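Local coordinates for protein Rho guanine nucleotide exchange factor 3 (Mus musculus, PDB 2Z0Q) that acts as a guanine nucleotide exchange factor for the small GTPases RhoA and RhoB, through the catalytic DH-PH portion of the protein that this chain represents, at residues N114-K119 with E204-Y209; D227-L232 with F249-V254; C233-L238 with K245-L250; L255-A260 with Q270-P275; V278-L283 with V313-G318. All coordinates share one frame; numbering follows the deposited sequence.

Contact 1: N114-K119 with E204-Y209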
# COMPACT_ATOMS: atom_id res chain seq x y z
N ASN A 114 -7.59 -8.53 0.06
CA ASN A 114 -6.76 -9.39 0.91
C ASN A 114 -5.36 -8.83 1.10
O ASN A 114 -4.51 -9.41 1.80
CB ASN A 114 -6.68 -10.80 0.32
CG ASN A 114 -5.94 -10.85 -1.00
OD1 ASN A 114 -4.91 -10.17 -1.19
ND2 ASN A 114 -6.43 -11.69 -1.93
N GLN A 115 -5.12 -7.68 0.48
CA GLN A 115 -3.82 -7.03 0.56
C GLN A 115 -3.46 -6.65 2.01
O GLN A 115 -2.30 -6.81 2.42
CB GLN A 115 -3.83 -5.78 -0.33
CG GLN A 115 -2.46 -5.26 -0.72
CD GLN A 115 -1.77 -6.13 -1.76
OE1 GLN A 115 -1.94 -7.35 -1.78
NE2 GLN A 115 -0.97 -5.50 -2.60
N VAL A 116 -4.42 -6.16 2.80
CA VAL A 116 -4.08 -5.73 4.18
C VAL A 116 -3.53 -6.87 5.02
O VAL A 116 -2.54 -6.68 5.75
CB VAL A 116 -5.29 -5.06 4.94
CG1 VAL A 116 -6.40 -6.04 5.17
CG2 VAL A 116 -4.83 -4.50 6.27
N ALA A 117 -4.13 -8.06 4.94
CA ALA A 117 -3.61 -9.19 5.70
C ALA A 117 -2.18 -9.53 5.27
O ALA A 117 -1.33 -9.80 6.11
CB ALA A 117 -4.52 -10.40 5.54
N ALA A 118 -1.90 -9.51 3.97
CA ALA A 118 -0.56 -9.82 3.47
C ALA A 118 0.47 -8.79 3.91
O ALA A 118 1.60 -9.12 4.30
CB ALA A 118 -0.58 -9.93 1.91
N LYS A 119 0.09 -7.51 3.83
CA LYS A 119 1.00 -6.45 4.23
C LYS A 119 1.25 -6.49 5.73
O LYS A 119 2.37 -6.25 6.17
CB LYS A 119 0.43 -5.07 3.87
CG LYS A 119 0.45 -4.80 2.39
CD LYS A 119 -0.04 -3.40 2.08
CE LYS A 119 0.69 -2.85 0.86
NZ LYS A 119 0.26 -1.46 0.62
N GLU A 204 -11.85 0.80 4.01
CA GLU A 204 -12.72 0.21 5.02
C GLU A 204 -12.15 -1.11 5.54
O GLU A 204 -12.22 -1.38 6.74
CB GLU A 204 -14.12 -0.03 4.45
CG GLU A 204 -14.75 1.23 3.84
CD GLU A 204 -16.06 0.94 3.11
OE1 GLU A 204 -16.11 -0.03 2.31
OE2 GLU A 204 -17.04 1.70 3.33
N SER A 205 -11.61 -1.93 4.64
CA SER A 205 -11.07 -3.22 5.03
C SER A 205 -9.86 -3.04 5.94
O SER A 205 -9.72 -3.76 6.94
CB SER A 205 -10.68 -4.05 3.79
OG SER A 205 -9.56 -3.49 3.12
N GLU A 206 -9.01 -2.05 5.64
CA GLU A 206 -7.84 -1.81 6.46
C GLU A 206 -8.21 -1.43 7.89
O GLU A 206 -7.67 -2.00 8.86
CB GLU A 206 -6.96 -0.72 5.85
CG GLU A 206 -5.64 -0.61 6.55
CD GLU A 206 -4.68 0.39 5.90
OE1 GLU A 206 -5.12 1.54 5.68
OE2 GLU A 206 -3.50 0.02 5.65
N CYS A 207 -9.13 -0.49 8.03
CA CYS A 207 -9.61 -0.02 9.32
C CYS A 207 -10.25 -1.18 10.12
O CYS A 207 -9.98 -1.34 11.31
CB CYS A 207 -10.63 1.11 9.11
SG CYS A 207 -11.29 1.84 10.58
N ARG A 208 -11.08 -1.99 9.47
CA ARG A 208 -11.72 -3.11 10.14
C ARG A 208 -10.70 -4.18 10.58
O ARG A 208 -10.77 -4.72 11.70
CB ARG A 208 -12.76 -3.70 9.17
CG ARG A 208 -13.69 -4.74 9.79
CD ARG A 208 -14.76 -5.22 8.75
NE ARG A 208 -14.14 -5.86 7.58
CZ ARG A 208 -14.12 -5.35 6.34
NH1 ARG A 208 -14.69 -4.17 6.07
NH2 ARG A 208 -13.52 -6.02 5.37
N TYR A 209 -9.77 -4.49 9.69
CA TYR A 209 -8.73 -5.49 9.95
C TYR A 209 -7.93 -5.15 11.21
O TYR A 209 -7.73 -6.00 12.09
CB TYR A 209 -7.74 -5.57 8.78
CG TYR A 209 -6.61 -6.55 9.01
CD1 TYR A 209 -6.78 -7.90 8.73
CD2 TYR A 209 -5.39 -6.14 9.56
CE1 TYR A 209 -5.78 -8.83 9.00
CE2 TYR A 209 -4.37 -7.07 9.83
CZ TYR A 209 -4.59 -8.42 9.55
OH TYR A 209 -3.65 -9.36 9.88
O HOH W 1 -2.16 -11.43 8.30
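Ala117 O and Tyr209 OH are joined through water 1, which donates to Ala117 O at 2.9 Å and sits 3.0 Å from Tyr209 OH; no direct hydrogen bond links the two helical segments. The rest is apolar. Tyr209 has CG anti to its backbone N (chi1 178°), and the ring reaches across to helix 107-125, with one face beneath Ala117 N. Ala117 CB lies 4.0 Å from Tyr209 CE1, while Val116 forks at the ring's base: CG2 comes within 3.7 Å of Tyr209 CD2, and CG1 rests against Tyr209 CB and CG. Glu206 adds its CG, 4.0 Å from Val116 CG2. An alanine at Tyr209 would probably leave water 1 without its hydroxyl partner and open a gap beside Ala117. The axes of the two segments pass 9.2 Å apart at -47°. Helix 107-125 of the DH domain thus leans on the long helix 180-213, whose Glu206 carboxylate turns to His235 on PH strand 232-240.

Contact 2: D227-L232 with F249-V254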
# COMPACT_ATOMS: atom_id res chain seq x y z
N ASP A 227 -13.96 2.15 18.33
CA ASP A 227 -15.12 1.40 17.82
C ASP A 227 -15.86 2.14 16.70
O ASP A 227 -16.25 1.55 15.69
CB ASP A 227 -16.09 1.11 18.97
CG ASP A 227 -15.42 0.35 20.12
OD1 ASP A 227 -14.25 -0.06 19.99
OD2 ASP A 227 -16.06 0.15 21.17
N SER A 228 -16.04 3.45 16.88
CA SER A 228 -16.74 4.26 15.91
C SER A 228 -15.89 4.67 14.72
O SER A 228 -16.40 5.26 13.78
CB SER A 228 -17.31 5.50 16.59
OG SER A 228 -16.28 6.39 17.02
N SER A 229 -14.60 4.35 14.74
CA SER A 229 -13.75 4.74 13.62
C SER A 229 -14.06 3.97 12.36
O SER A 229 -14.28 2.75 12.38
CB SER A 229 -12.26 4.57 13.96
OG SER A 229 -11.89 5.35 15.09
N ARG A 230 -14.08 4.70 11.25
CA ARG A 230 -14.33 4.10 9.95
C ARG A 230 -13.18 4.45 9.06
O ARG A 230 -13.06 3.94 7.95
CB ARG A 230 -15.67 4.59 9.38
CG ARG A 230 -16.89 3.94 10.06
CD ARG A 230 -16.82 2.40 9.99
NE ARG A 230 -17.90 1.74 10.72
CZ ARG A 230 -17.96 1.64 12.05
NH1 ARG A 230 -17.00 2.16 12.81
NH2 ARG A 230 -18.98 1.01 12.62
N VAL A 231 -12.28 5.31 9.55
CA VAL A 231 -11.12 5.68 8.74
C VAL A 231 -9.79 5.55 9.47
O VAL A 231 -9.64 6.05 10.57
CB VAL A 231 -11.25 7.15 8.22
CG1 VAL A 231 -11.47 8.10 9.38
CG2 VAL A 231 -10.03 7.56 7.43
N LEU A 232 -8.84 4.84 8.87
CA LEU A 232 -7.50 4.77 9.45
C LEU A 232 -6.69 5.75 8.59
O LEU A 232 -6.34 5.45 7.45
CB LEU A 232 -6.93 3.34 9.34
CG LEU A 232 -5.65 2.97 10.06
CD1 LEU A 232 -5.72 3.45 11.56
CD2 LEU A 232 -5.43 1.44 10.01
N PHE A 249 -1.37 3.57 15.36
CA PHE A 249 -2.55 3.72 14.50
C PHE A 249 -3.24 5.06 14.74
O PHE A 249 -3.71 5.36 15.84
CB PHE A 249 -3.57 2.62 14.82
CG PHE A 249 -3.07 1.22 14.56
CD1 PHE A 249 -3.13 0.66 13.28
CD2 PHE A 249 -2.52 0.47 15.59
CE1 PHE A 249 -2.66 -0.62 13.04
CE2 PHE A 249 -2.04 -0.79 15.35
CZ PHE A 249 -2.11 -1.36 14.07
N LEU A 250 -3.32 5.86 13.68
CA LEU A 250 -4.04 7.11 13.76
C LEU A 250 -5.42 6.92 13.09
O LEU A 250 -5.53 6.94 11.86
CB LEU A 250 -3.28 8.23 13.02
CG LEU A 250 -4.08 9.55 13.00
CD1 LEU A 250 -4.29 10.11 14.42
CD2 LEU A 250 -3.34 10.55 12.13
N PHE A 251 -6.44 6.70 13.90
CA PHE A 251 -7.80 6.61 13.37
C PHE A 251 -8.24 8.08 13.30
O PHE A 251 -7.59 8.94 13.89
CB PHE A 251 -8.70 5.81 14.33
CG PHE A 251 -8.38 4.33 14.35
CD1 PHE A 251 -8.83 3.49 13.32
CD2 PHE A 251 -7.65 3.79 15.40
CE1 PHE A 251 -8.54 2.11 13.34
CE2 PHE A 251 -7.35 2.43 15.44
CZ PHE A 251 -7.80 1.58 14.40
N GLN A 252 -9.32 8.40 12.59
CA GLN A 252 -9.69 9.80 12.46
C GLN A 252 -9.75 10.60 13.75
O GLN A 252 -9.28 11.74 13.81
CB GLN A 252 -11.04 9.94 11.74
CG GLN A 252 -11.39 11.38 11.36
CD GLN A 252 -10.49 11.91 10.27
OE1 GLN A 252 -9.41 12.44 10.54
NE2 GLN A 252 -10.92 11.75 9.01
N GLU A 253 -10.32 10.00 14.79
CA GLU A 253 -10.48 10.71 16.04
C GLU A 253 -9.67 10.21 17.22
O GLU A 253 -9.78 10.76 18.31
CB GLU A 253 -11.97 10.72 16.41
CG GLU A 253 -12.85 11.41 15.35
CD GLU A 253 -14.30 11.48 15.78
OE1 GLU A 253 -14.56 12.08 16.84
OE2 GLU A 253 -15.17 10.92 15.09
N VAL A 254 -8.85 9.19 17.00
CA VAL A 254 -8.08 8.62 18.11
C VAL A 254 -6.77 7.96 17.69
O VAL A 254 -6.70 7.26 16.67
CB VAL A 254 -8.97 7.62 18.94
CG1 VAL A 254 -9.38 6.44 18.06
CG2 VAL A 254 -8.21 7.10 20.22
O HOH W 2 -14.44 7.94 16.12
O HOH W 3 -12.18 7.88 14.59
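Phe251 packs against Ser229 and Leu232 where strand 232-240 of the PH domain begins, Leu232 and Phe251 forming an antiparallel non-hydrogen-bonded pair. Its CB starts 3.3 Å from Ser229 OG. One bond further, Phe251 CG still borders Ser229, on both CB and OG. With CG beside the backbone N (chi1 -71°), the ring heads out on the side of the sheet where Leu232 also projects. There Phe251 CD1 lies between Ser229 CB and Leu232 CD1, CE1 is 3.6 Å from Leu232 CD1, and CZ, at the tip, is 4.0 Å from the same methyl. The leucine CD1 makes a CH-pi contact over the ring face, 3.7 Å from the Phe251 ring centroid. Helix 180-213 adds Cys207 to the ring's surroundings. An alanine at Phe251 would probably leave the Leu232 methyl without its aromatic platform and open a gap between sheet and helix. Beyond the pair, Gln252 N donates to Val231 O at 3.1 Å with a bent angle of 139°. Ser229 OG, also bonded to Leu225 O, accepts from water 3 at 2.6 Å, and water 3 in turn accepts from Glu253 N at 2.8 Å.

Contact 3: C233-L238 with K245-L250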
# COMPACT_ATOMS: atom_id res chain seq x y z
N CYS A 233 -6.43 6.93 9.14
CA CYS A 233 -5.67 7.98 8.45
C CYS A 233 -4.29 7.48 8.04
O CYS A 233 -3.86 7.67 6.90
CB CYS A 233 -5.56 9.22 9.32
SG CYS A 233 -7.12 9.89 9.95
N CYS A 234 -3.57 6.86 8.97
CA CYS A 234 -2.28 6.28 8.66
C CYS A 234 -1.87 5.39 9.83
O CYS A 234 -2.48 5.45 10.91
CB CYS A 234 -1.20 7.36 8.44
SG CYS A 234 -0.73 8.23 9.96
N HIS A 235 -0.88 4.53 9.60
CA HIS A 235 -0.38 3.65 10.66
C HIS A 235 1.02 3.18 10.28
O HIS A 235 1.43 3.24 9.10
CB HIS A 235 -1.36 2.44 10.87
CG HIS A 235 -1.32 1.41 9.78
ND1 HIS A 235 -0.46 0.33 9.81
CD2 HIS A 235 -1.95 1.36 8.58
CE1 HIS A 235 -0.56 -0.34 8.67
NE2 HIS A 235 -1.46 0.27 7.91
N GLY A 236 1.78 2.71 11.26
CA GLY A 236 3.11 2.28 10.92
C GLY A 236 3.95 2.04 12.17
O GLY A 236 3.53 2.36 13.28
N GLU A 237 5.13 1.46 11.95
CA GLU A 237 6.05 1.17 13.05
C GLU A 237 6.79 2.45 13.45
O GLU A 237 7.24 3.20 12.59
CB GLU A 237 7.06 0.13 12.61
CG GLU A 237 6.41 -1.22 12.28
CD GLU A 237 7.30 -2.11 11.44
OE1 GLU A 237 7.76 -1.65 10.36
OE2 GLU A 237 7.53 -3.28 11.85
N LEU A 238 6.89 2.69 14.76
CA LEU A 238 7.62 3.82 15.27
C LEU A 238 8.38 3.25 16.46
O LEU A 238 7.86 2.36 17.15
CB LEU A 238 6.68 4.95 15.73
CG LEU A 238 5.91 5.63 14.60
CD1 LEU A 238 4.85 6.58 15.16
CD2 LEU A 238 6.91 6.39 13.71
N LYS A 245 9.82 -1.06 20.06
CA LYS A 245 9.25 -0.98 18.72
C LYS A 245 7.73 -1.04 18.84
O LYS A 245 7.17 -1.99 19.37
CB LYS A 245 9.78 -2.13 17.85
CG LYS A 245 11.31 -2.14 17.76
CD LYS A 245 11.84 -3.14 16.73
CE LYS A 245 13.41 -3.20 16.76
NZ LYS A 245 13.97 -3.99 15.62
N LEU A 246 7.07 0.04 18.40
CA LEU A 246 5.63 0.15 18.51
C LEU A 246 4.97 0.20 17.13
O LEU A 246 5.65 0.46 16.13
CB LEU A 246 5.28 1.45 19.29
CG LEU A 246 5.95 1.64 20.67
CD1 LEU A 246 5.90 3.09 21.16
CD2 LEU A 246 5.28 0.67 21.65
N HIS A 247 3.69 -0.16 17.07
CA HIS A 247 2.93 -0.01 15.85
C HIS A 247 1.86 0.98 16.27
O HIS A 247 1.05 0.73 17.18
CB HIS A 247 2.27 -1.31 15.35
CG HIS A 247 1.84 -1.20 13.93
ND1 HIS A 247 2.59 -1.72 12.88
CD2 HIS A 247 0.82 -0.51 13.36
CE1 HIS A 247 2.03 -1.35 11.74
NE2 HIS A 247 0.96 -0.62 12.00
N VAL A 248 1.85 2.12 15.59
CA VAL A 248 0.92 3.16 15.95
C VAL A 248 -0.17 3.34 14.89
O VAL A 248 0.11 3.31 13.70
CB VAL A 248 1.69 4.48 16.17
CG1 VAL A 248 0.75 5.59 16.52
CG2 VAL A 248 2.73 4.26 17.27
N PHE A 249 -1.37 3.57 15.36
CA PHE A 249 -2.55 3.72 14.50
C PHE A 249 -3.24 5.06 14.74
O PHE A 249 -3.71 5.36 15.84
CB PHE A 249 -3.57 2.62 14.82
CG PHE A 249 -3.07 1.22 14.56
CD1 PHE A 249 -3.13 0.66 13.28
CD2 PHE A 249 -2.52 0.47 15.59
CE1 PHE A 249 -2.66 -0.62 13.04
CE2 PHE A 249 -2.04 -0.79 15.35
CZ PHE A 249 -2.11 -1.36 14.07
N LEU A 250 -3.32 5.86 13.68
CA LEU A 250 -4.04 7.11 13.76
C LEU A 250 -5.42 6.92 13.09
O LEU A 250 -5.53 6.94 11.86
CB LEU A 250 -3.28 8.23 13.02
CG LEU A 250 -4.08 9.55 13.00
CD1 LEU A 250 -4.29 10.11 14.42
CD2 LEU A 250 -3.34 10.55 12.13
O HOH W 4 4.69 -3.77 13.21
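His235 and His247 meet on one face of the antiparallel hairpin formed by strands 232-240 and 245-251 of the PH domain. Backbone bonds zip the strands together: Gly236 with Val248 and Leu238 with Leu246 are hydrogen-bonded pairs, each linked in both directions. Near the start, Cys233 and Cys234 both face Leu250 in a classic beta bulge; Leu250 N donates to Cys234 O at 2.9 Å, whereas the bonds from both cysteine N atoms to Leu250 O are weak. Among side chains, the polar link is His235 ND1 to His247 NE2, 2.8 Å and nearly straight at 168°. The imidazoles meet rim to rim, their planes 29° apart. His235 CB lies 3.5 Å from Phe249 CD1, and the Phe249 ring, slid off the His235 ring, joins the two imidazoles in an aromatic cluster. His235 NE2 is held by Glu206 of helix 180-213. The main chain at Gly236 lies over the His247 ring, its C 3.9 Å above the plane and over the centre. Apolar contacts fill the other face, where the Leu238 and Val248 side chains cross at about a right angle, CD1 of Leu238 3.8 Å from CG2 of Val248, and Cys234 SG sits against Leu250 CB; Trp337 of helix 331-345 packs there. Back at the histidines, water 4 lies 3.0 Å from His247 ND1 and donates to Glu237 OE2 at 3.2 Å.

Contact 4: L255-A260 with Q270-P275. With SO4 (sulfate ion), chain C; SO4 (sulfate ion), chain D.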
# COMPACT_ATOMS: atom_id res chain seq x y z
N LEU A 255 -5.72 8.20 18.49
CA LEU A 255 -4.42 7.60 18.24
C LEU A 255 -4.29 6.36 19.15
O LEU A 255 -4.59 6.42 20.34
CB LEU A 255 -3.30 8.59 18.56
CG LEU A 255 -1.87 8.11 18.24
CD1 LEU A 255 -1.59 8.31 16.76
CD2 LEU A 255 -0.82 8.90 19.05
N VAL A 256 -3.86 5.24 18.58
CA VAL A 256 -3.72 4.00 19.36
C VAL A 256 -2.27 3.53 19.22
O VAL A 256 -1.76 3.37 18.11
CB VAL A 256 -4.71 2.90 18.86
CG1 VAL A 256 -4.58 1.62 19.76
CG2 VAL A 256 -6.11 3.44 18.94
N ILE A 257 -1.61 3.33 20.35
CA ILE A 257 -0.20 2.94 20.37
C ILE A 257 -0.15 1.49 20.86
O ILE A 257 -0.72 1.16 21.90
CB ILE A 257 0.63 3.85 21.35
CG1 ILE A 257 0.51 5.32 20.90
CG2 ILE A 257 2.09 3.41 21.35
CD1 ILE A 257 1.23 6.33 21.83
N THR A 258 0.53 0.64 20.10
CA THR A 258 0.55 -0.79 20.43
C THR A 258 1.89 -1.42 20.17
O THR A 258 2.81 -0.77 19.67
CB THR A 258 -0.43 -1.54 19.50
OG1 THR A 258 0.17 -1.67 18.19
CG2 THR A 258 -1.75 -0.77 19.40
N ARG A 259 1.99 -2.70 20.55
CA ARG A 259 3.15 -3.52 20.24
C ARG A 259 2.58 -4.71 19.47
O ARG A 259 1.53 -5.23 19.86
CB ARG A 259 3.86 -4.01 21.51
CG ARG A 259 4.62 -2.88 22.19
CD ARG A 259 4.91 -3.25 23.63
NE ARG A 259 5.79 -4.40 23.73
CZ ARG A 259 5.79 -5.24 24.77
NH1 ARG A 259 4.93 -5.06 25.77
NH2 ARG A 259 6.66 -6.24 24.81
N ALA A 260 3.22 -5.09 18.38
CA ALA A 260 2.78 -6.25 17.59
C ALA A 260 3.19 -7.50 18.36
O ALA A 260 4.37 -7.67 18.67
CB ALA A 260 3.43 -6.24 16.19
N GLN A 270 -1.14 -5.37 20.82
CA GLN A 270 -1.39 -5.18 22.24
C GLN A 270 -1.27 -3.69 22.61
O GLN A 270 -0.19 -3.09 22.43
CB GLN A 270 -0.37 -6.05 23.02
CG GLN A 270 -0.56 -6.01 24.53
CD GLN A 270 0.48 -6.86 25.26
OE1 GLN A 270 1.16 -7.67 24.65
NE2 GLN A 270 0.59 -6.65 26.55
N LEU A 271 -2.36 -3.10 23.08
CA LEU A 271 -2.30 -1.67 23.41
C LEU A 271 -1.20 -1.42 24.45
O LEU A 271 -1.11 -2.14 25.45
CB LEU A 271 -3.64 -1.13 23.90
CG LEU A 271 -4.48 -0.53 22.75
CD1 LEU A 271 -4.99 -1.65 21.85
CD2 LEU A 271 -5.62 0.31 23.31
N TYR A 272 -0.37 -0.41 24.19
CA TYR A 272 0.76 -0.05 25.07
C TYR A 272 0.35 0.93 26.20
O TYR A 272 0.94 0.93 27.29
CB TYR A 272 1.86 0.54 24.19
CG TYR A 272 3.17 0.87 24.85
CD1 TYR A 272 3.95 -0.14 25.41
CD2 TYR A 272 3.69 2.18 24.81
CE1 TYR A 272 5.23 0.12 25.91
CE2 TYR A 272 4.99 2.46 25.31
CZ TYR A 272 5.75 1.42 25.85
OH TYR A 272 7.02 1.62 26.28
N ARG A 273 -0.64 1.76 25.91
CA ARG A 273 -1.19 2.73 26.86
C ARG A 273 -2.63 2.90 26.44
O ARG A 273 -3.08 2.33 25.43
CB ARG A 273 -0.48 4.08 26.76
CG ARG A 273 0.99 4.02 27.07
CD ARG A 273 1.25 3.95 28.58
NE ARG A 273 2.67 4.21 28.88
CZ ARG A 273 3.63 3.30 28.82
NH1 ARG A 273 3.36 2.05 28.47
NH2 ARG A 273 4.88 3.64 29.15
N GLN A 274 -3.35 3.72 27.18
CA GLN A 274 -4.73 4.00 26.83
C GLN A 274 -4.73 4.86 25.58
O GLN A 274 -3.79 5.61 25.31
CB GLN A 274 -5.41 4.71 27.98
CG GLN A 274 -5.29 3.86 29.24
CD GLN A 274 -5.93 4.51 30.43
OE1 GLN A 274 -6.05 5.72 30.49
NE2 GLN A 274 -6.34 3.69 31.40
N PRO A 275 -5.77 4.73 24.76
CA PRO A 275 -5.83 5.52 23.52
C PRO A 275 -5.85 7.02 23.80
O PRO A 275 -6.38 7.46 24.82
CB PRO A 275 -7.16 5.06 22.89
CG PRO A 275 -7.40 3.71 23.46
CD PRO A 275 -6.93 3.83 24.89
S SO4 C . 7.21 0.65 29.41
O1 SO4 C . 7.83 0.04 30.63
O2 SO4 C . 7.84 0.04 28.17
O3 SO4 C . 5.74 0.37 29.40
O4 SO4 C . 7.43 2.14 29.47
S SO4 D . 3.79 7.31 29.84
O1 SO4 D . 3.03 6.99 31.10
O2 SO4 D . 4.98 6.40 29.78
O3 SO4 D . 2.93 7.00 28.67
O4 SO4 D . 4.21 8.74 29.79
O HOH W 5 -2.71 3.83 22.91
O HOH W 6 3.66 -7.30 27.92
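Tyr272 N donates to Ile257 O at 2.8 Å in an almost straight bond (177°), just where the hairpin partner of strand 254-263 leaves regular pairing. Arg259 and Gln270 pair next to it through two backbone bonds. With Tyr272 CG anti to its backbone N (chi1 -175°), the ring has Arg259 CD 3.7 Å from CD1 and Ile257 CG2 near CD2. Elsewhere Val256 CG1 meets Leu271 CG at 3.7 Å. One shell out, the guanidinium of Arg273 lies over the Tyr272 ring, NH1 3.4 Å above its centre and donating to Tyr272 O at 2.9 Å. Two sulfates, probably from the crystallisation liquor, lie at the guanidinium edge, near its plane, NE donating to the chain D ion and NH1 to the chain C ion, whose O2 accepts from Tyr272 OH at 2.6 Å. Arg273 N is buried with no partner in the model. Strand 254-263 lies between strands 245-251 and 266-271, Thr258 OG1 bonding to His247 O, while Leu271 continues the sheet to strand 214-215.

Contact 5: V278-L283 with V313-G318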
# COMPACT_ATOMS: atom_id res chain seq x y z
N VAL A 278 -7.80 12.38 19.45
CA VAL A 278 -7.11 13.38 18.64
C VAL A 278 -7.38 14.80 19.14
O VAL A 278 -6.49 15.65 19.06
CB VAL A 278 -7.48 13.23 17.13
CG1 VAL A 278 -7.07 14.45 16.33
CG2 VAL A 278 -6.74 11.98 16.55
N LYS A 279 -8.57 15.06 19.70
CA LYS A 279 -8.89 16.42 20.21
C LYS A 279 -7.98 16.80 21.39
O LYS A 279 -7.83 17.99 21.70
CB LYS A 279 -10.34 16.51 20.69
CG LYS A 279 -10.67 15.60 21.86
CD LYS A 279 -12.01 15.96 22.54
CE LYS A 279 -12.18 15.13 23.85
NZ LYS A 279 -13.34 15.61 24.67
N ASP A 280 -7.41 15.79 22.06
CA ASP A 280 -6.53 16.04 23.21
C ASP A 280 -5.07 15.67 22.93
O ASP A 280 -4.27 15.56 23.86
CB ASP A 280 -6.98 15.21 24.42
CG ASP A 280 -8.46 15.41 24.76
OD1 ASP A 280 -8.89 16.57 24.84
OD2 ASP A 280 -9.15 14.39 24.95
N LEU A 281 -4.72 15.46 21.68
CA LEU A 281 -3.35 15.03 21.36
C LEU A 281 -2.46 16.25 21.08
O LEU A 281 -2.70 17.00 20.14
CB LEU A 281 -3.40 14.09 20.15
CG LEU A 281 -2.16 13.34 19.63
CD1 LEU A 281 -2.55 12.44 18.44
CD2 LEU A 281 -1.12 14.37 19.18
N THR A 282 -1.43 16.45 21.90
CA THR A 282 -0.51 17.57 21.70
C THR A 282 0.70 16.99 20.92
O THR A 282 1.35 16.05 21.37
CB THR A 282 -0.03 18.13 23.04
OG1 THR A 282 -1.15 18.67 23.78
CG2 THR A 282 1.01 19.24 22.81
N LEU A 283 0.97 17.57 19.75
CA LEU A 283 2.04 17.11 18.87
C LEU A 283 3.15 18.13 18.88
O LEU A 283 2.89 19.32 18.66
CB LEU A 283 1.50 16.98 17.42
CG LEU A 283 2.55 16.71 16.35
CD1 LEU A 283 3.16 15.29 16.52
CD2 LEU A 283 1.87 16.79 14.97
N VAL A 313 4.38 13.08 21.18
CA VAL A 313 2.95 13.11 21.31
C VAL A 313 2.67 13.02 22.81
O VAL A 313 3.21 12.16 23.48
CB VAL A 313 2.28 11.91 20.63
CG1 VAL A 313 0.86 11.91 21.00
CG2 VAL A 313 2.41 12.01 19.07
N SER A 314 1.84 13.93 23.33
CA SER A 314 1.52 13.87 24.76
C SER A 314 0.01 14.07 24.98
O SER A 314 -0.72 14.61 24.13
CB SER A 314 2.37 14.91 25.52
OG SER A 314 1.91 16.21 25.29
N PHE A 315 -0.44 13.58 26.11
CA PHE A 315 -1.83 13.58 26.47
C PHE A 315 -1.98 13.86 27.96
O PHE A 315 -1.44 13.14 28.82
CB PHE A 315 -2.37 12.19 26.10
CG PHE A 315 -3.77 11.91 26.55
CD1 PHE A 315 -4.76 12.86 26.37
CD2 PHE A 315 -4.11 10.64 27.04
CE1 PHE A 315 -6.11 12.55 26.67
CE2 PHE A 315 -5.44 10.32 27.33
CZ PHE A 315 -6.44 11.29 27.14
N LYS A 316 -2.72 14.91 28.25
CA LYS A 316 -2.96 15.31 29.63
C LYS A 316 -4.21 14.56 30.08
O LYS A 316 -5.27 14.74 29.51
CB LYS A 316 -3.15 16.84 29.68
CG LYS A 316 -3.16 17.32 31.07
CD LYS A 316 -3.32 18.82 31.21
CE LYS A 316 -3.42 19.10 32.71
NZ LYS A 316 -3.91 20.44 32.91
N ASN A 317 -4.07 13.73 31.12
CA ASN A 317 -5.19 12.89 31.58
C ASN A 317 -4.97 12.56 33.06
O ASN A 317 -5.02 11.40 33.45
CB ASN A 317 -5.21 11.59 30.73
CG ASN A 317 -6.52 10.83 30.82
OD1 ASN A 317 -7.57 11.42 30.97
ND2 ASN A 317 -6.44 9.49 30.68
N GLY A 318 -4.70 13.59 33.85
CA GLY A 318 -4.46 13.38 35.27
C GLY A 318 -3.34 12.39 35.58
O GLY A 318 -2.21 12.51 35.06
O HOH W 7 -3.93 16.63 26.30
O HOH W 8 3.77 16.57 22.98
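Phe315 turns its edge to Asp280, the carboxylate and ring planes nearly parallel, 18° apart. The touch is made by the carbon, Asp280 CB standing 3.6 Å from Phe315 CE1, while Asn317 CB lies over one face of the ring. Leu281 and Val313 cross obliquely: with CG anti to the backbone N (chi1 -174°), Leu281 brings CG to 3.6 Å from Val313 CG1, and its CD2 closes on the same methyl. Thr282 and Ser314 are directed to the opposite side of the strands, Ser314 OG lying 3.5 Å from Thr282 CB. They form an antiparallel hydrogen-bonded pair joining strands 282-285 and 310-315 of the PH sheet, Thr282 N to Ser314 O at 3.0 Å and Ser314 N to Thr282 O at 2.9 Å. Water 7 prolongs the join, linking Asp280 O to Lys316 N where direct pairing has ended. The chemistry is two-sided: Leu281 and Val313 face the PH interior with Leu255, whereas the hydroxyl side, where water 8 lies 3.0 Å from Ser314 OG, is suited to solvent.

From the N terminus, contact 1 closes the first and longest loop, a largely helical excursion that brings helix 107-125 of the DH domain back to helix 180-213. The chain then enters the PH sheet. Contact 2 brackets the first hairpin, and contact 3 lies within its span, the two sharing Phe249 and Leu250. Contact 4 follows in series, closing the next hairpin, and contact 5 comes last, across some thirty residues to the strands 282-285 and 310-315; none of the loops cross. Glu206 ties contact 1 to contact 3, and Cys207 ties it to contact 2. Backbone bonds carry contacts 2 and 3 into contact 4, while Leu255 joins contact 4 to contact 5.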